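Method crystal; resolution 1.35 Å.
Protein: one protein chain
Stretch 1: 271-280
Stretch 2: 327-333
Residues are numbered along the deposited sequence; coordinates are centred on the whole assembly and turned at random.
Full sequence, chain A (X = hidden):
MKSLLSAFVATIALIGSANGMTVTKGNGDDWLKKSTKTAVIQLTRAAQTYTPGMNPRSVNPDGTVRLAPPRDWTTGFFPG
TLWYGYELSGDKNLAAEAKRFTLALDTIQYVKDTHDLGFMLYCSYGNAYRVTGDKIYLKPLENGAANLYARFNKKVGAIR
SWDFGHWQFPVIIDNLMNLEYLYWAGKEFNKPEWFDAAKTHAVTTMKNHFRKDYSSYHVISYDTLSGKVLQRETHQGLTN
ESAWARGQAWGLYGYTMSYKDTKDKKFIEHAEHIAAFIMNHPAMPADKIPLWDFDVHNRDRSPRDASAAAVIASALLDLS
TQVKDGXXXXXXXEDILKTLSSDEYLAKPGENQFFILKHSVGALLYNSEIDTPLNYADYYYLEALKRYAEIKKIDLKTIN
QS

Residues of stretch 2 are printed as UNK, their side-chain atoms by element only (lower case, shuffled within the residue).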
# COMPACT_ATOMS: atom_id res chain seq x y z
N ALA A 271 3.43 6.16 14.94
CA ALA A 271 2.17 5.90 14.26
C ALA A 271 1.01 6.70 14.85
O ALA A 271 0.18 7.25 14.10
CB ALA A 271 1.85 4.42 14.23
N GLU A 272 0.94 6.78 16.18
CA GLU A 272 -0.14 7.54 16.79
C GLU A 272 -0.02 9.03 16.52
O GLU A 272 -1.04 9.70 16.33
CB GLU A 272 -0.24 7.25 18.30
CG GLU A 272 -0.70 5.83 18.60
CD GLU A 272 -1.31 5.71 19.98
OE1 GLU A 272 -0.59 5.25 20.89
OE2 GLU A 272 -2.50 6.10 20.15
N HIS A 273 1.21 9.55 16.49
CA HIS A 273 1.40 10.97 16.14
C HIS A 273 0.96 11.25 14.71
O HIS A 273 0.27 12.24 14.44
CB HIS A 273 2.86 11.43 16.33
CG HIS A 273 3.30 11.48 17.76
ND1 HIS A 273 2.61 12.17 18.73
CD2 HIS A 273 4.40 10.97 18.38
CE1 HIS A 273 3.24 12.05 19.89
NE2 HIS A 273 4.33 11.33 19.70
N ILE A 274 1.34 10.37 13.79
CA ILE A 274 0.90 10.50 12.40
C ILE A 274 -0.63 10.41 12.31
O ILE A 274 -1.27 11.24 11.65
CB ILE A 274 1.55 9.43 11.51
CG1 ILE A 274 3.07 9.64 11.43
CG2 ILE A 274 0.93 9.47 10.09
CD1 ILE A 274 3.79 8.43 10.80
N ALA A 275 -1.22 9.47 13.04
CA ALA A 275 -2.66 9.26 12.97
C ALA A 275 -3.39 10.52 13.41
O ALA A 275 -4.39 10.91 12.81
CB ALA A 275 -3.07 8.08 13.85
N ALA A 276 -2.91 11.17 14.47
CA ALA A 276 -3.52 12.42 14.93
C ALA A 276 -3.39 13.54 13.90
O ALA A 276 -4.35 14.27 13.66
CB ALA A 276 -2.94 12.83 16.28
N PHE A 277 -2.22 13.69 13.30
CA PHE A 277 -2.02 14.67 12.24
C PHE A 277 -3.04 14.48 11.11
O PHE A 277 -3.66 15.44 10.65
CB PHE A 277 -0.59 14.62 11.70
CG PHE A 277 -0.39 15.43 10.44
CD1 PHE A 277 -0.33 16.83 10.49
CD2 PHE A 277 -0.32 14.81 9.20
CE1 PHE A 277 -0.19 17.58 9.31
CE2 PHE A 277 -0.18 15.56 8.02
CZ PHE A 277 -0.12 16.94 8.09
N ILE A 278 -3.25 13.23 10.70
CA ILE A 278 -4.19 12.89 9.63
C ILE A 278 -5.65 13.08 10.07
O ILE A 278 -6.42 13.80 9.41
CB ILE A 278 -3.95 11.45 9.12
CG1 ILE A 278 -2.61 11.38 8.38
CG2 ILE A 278 -5.09 11.02 8.23
CD1 ILE A 278 -2.15 9.96 8.02
N MET A 279 -6.01 12.49 11.20
CA MET A 279 -7.41 12.46 11.60
C MET A 279 -7.94 13.83 11.99
O MET A 279 -9.11 14.15 11.76
CB MET A 279 -7.60 11.48 12.77
CG MET A 279 -7.39 10.02 12.35
SD MET A 279 -7.22 8.89 13.75
CE MET A 279 -8.83 9.05 14.51
N ASN A 280 -7.08 14.65 12.57
CA ASN A 280 -7.48 15.97 13.05
C ASN A 280 -7.19 17.08 12.05
O ASN A 280 -7.37 18.25 12.34
CB ASN A 280 -6.77 16.28 14.36
CG ASN A 280 -7.09 15.28 15.44
OD1 ASN A 280 -8.21 14.76 15.50
ND2 ASN A 280 -6.12 15.00 16.29
N UNK A 327 -10.37 2.62 20.07
CA UNK A 327 -11.70 2.84 19.49
C UNK A 327 -11.75 4.00 18.50
O UNK A 327 -12.36 3.87 17.44
o UNK A 327 -14.35 1.08 18.99
c UNK A 327 -14.22 3.29 20.01
n UNK A 327 -15.75 2.67 18.21
c UNK A 327 -12.80 2.97 20.56
c UNK A 327 -14.78 2.24 19.02
N UNK A 328 -11.07 5.11 18.80
CA UNK A 328 -11.09 6.26 17.88
C UNK A 328 -10.51 5.90 16.51
O UNK A 328 -10.98 6.38 15.48
c UNK A 328 -8.27 8.61 19.24
c UNK A 328 -10.39 7.49 18.46
c UNK A 328 -8.90 7.32 18.73
c UNK A 328 -6.81 8.39 19.61
n UNK A 328 -6.61 7.28 20.60
N UNK A 329 -9.49 5.04 16.50
CA UNK A 329 -8.90 4.58 15.24
C UNK A 329 -9.84 3.64 14.50
O UNK A 329 -10.03 3.76 13.28
c UNK A 329 -7.55 3.90 15.50
o UNK A 329 -3.79 7.13 18.26
c UNK A 329 -5.37 6.86 16.49
c UNK A 329 -6.57 4.76 16.24
c UNK A 329 -4.71 6.35 17.59
c UNK A 329 -4.97 5.05 18.03
c UNK A 329 -5.89 4.27 17.34
c UNK A 329 -6.30 6.06 15.81
N UNK A 330 -10.42 2.70 15.23
CA UNK A 330 -11.37 1.77 14.63
C UNK A 330 -12.54 2.54 14.01
O UNK A 330 -12.96 2.26 12.87
c UNK A 330 -13.43 -2.18 13.93
c UNK A 330 -11.90 0.80 15.67
c UNK A 330 -12.50 -1.31 14.46
c UNK A 330 -14.26 0.15 15.17
c UNK A 330 -15.20 -0.72 14.63
c UNK A 330 -12.91 -0.15 15.10
c UNK A 330 -14.77 -1.88 14.01
N UNK A 331 -13.10 3.49 14.75
CA UNK A 331 -14.28 4.23 14.28
C UNK A 331 -13.95 5.04 13.03
O UNK A 331 -14.73 5.08 12.08
c UNK A 331 -15.97 6.05 15.00
n UNK A 331 -18.31 7.37 13.74
c UNK A 331 -18.45 6.12 14.56
c UNK A 331 -17.19 5.24 14.60
c UNK A 331 -14.81 5.16 15.39
N UNK A 332 -12.77 5.65 13.00
CA UNK A 332 -12.37 6.46 11.86
C UNK A 332 -12.23 5.57 10.63
O UNK A 332 -12.71 5.90 9.55
c UNK A 332 -10.19 8.17 10.04
c UNK A 332 -10.22 10.55 9.58
c UNK A 332 -9.91 9.26 9.18
c UNK A 332 -11.10 9.68 11.67
c UNK A 332 -11.10 7.23 12.20
c UNK A 332 -10.80 10.76 10.83
c UNK A 332 -10.80 8.38 11.28
N UNK A 333 -11.59 4.41 10.80
CA UNK A 333 -11.44 3.45 9.70
C UNK A 333 -12.80 2.95 9.22
O UNK A 333 -13.04 2.84 8.02
c UNK A 333 -10.58 2.27 10.12
O HOH W 1 -3.49 9.60 17.61

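Position 327 carries three carbons, the third bearing one oxygen and one nitrogen, a terminal amide on a two-carbon stem that does not touch stretch 1. The residue is Gln327, and a polar amide suits so exposed a site.

At position 328 four carbons run in an unbranched row and end in nitrogen. The CA-to-CB bond points toward stretch 1, the terminal nitrogen comes near Glu272, and the backbone carbonyl meets the methyl of Met279. This is Lys328. Its chain is trans at chi2 and chi3 and turns at chi4 (m), with Lys328 NZ 4.3 Å from Glu272 OE2, beyond a salt bridge; an exposed site suits the charge. Lys328 O lies 3.6 Å from Met279 CE.

Position 329 has one carbon leading to a six-carbon ring that bears a single oxygen. CB points sideways, but the ring reaches back to the first helix, touching Ala275 and Met279, and its oxygen meets Glu272. A phenol makes this Tyr329. The hydroxyl donates a short hydrogen bond, 2.5 Å from Tyr329 OH to Glu272 OE2. The oxygen of water 1 lies 2.6 Å from Tyr329 OH and 2.8 Å from Glu272 O and donates to both. Tyr329 CE1 packs 3.7 Å from Ala275 CB, and Tyr329 CD1 lies 3.6 Å from Met279 SD, which sits at the ring edge. Tyrosine thus combines an apolar ring for a buried site with a polar tip for the carboxylate.

Position 330 shows one carbon and a six-carbon ring without a heteroatom, out of reach of stretch 1: Phe330. The site is partly exposed, so its apolar ring is only partly covered.

Position 331 repeats the four-carbon row ending in nitrogen, and its end leads away from stretch 1. It is Lys331, whose charged amine suits an exposed site and hydrogen-bonds elsewhere in the structure.

Position 332 again has one carbon and a plain six-carbon ring; its CA-to-CB bond points toward stretch 1, and Met279 CG lies over one ring face. It is Phe332. Met279 CG is 3.7 Å from the centroid of the Phe332 ring, almost on its normal, a CH-pi contact, while Met279 CE approaches Phe332 CD2 at 3.7 Å. A flat, buried aromatic offers the methionine a broad apolar surface.

Position 333 has a single side-chain carbon, not touching stretch 1: Ala333, a small methyl suited to burial.

The helix axes cross at 47° and come no closer than 12.0 Å, so side chains must bridge the gap. Met279, with the largest covered area, contacts both Tyr329 and Phe332, beside small Ala275. Glu272 anchors the phenol, adding a directional polar bond to the apolar packing.

Stretch 2, residues 327-333: QKYFKFA
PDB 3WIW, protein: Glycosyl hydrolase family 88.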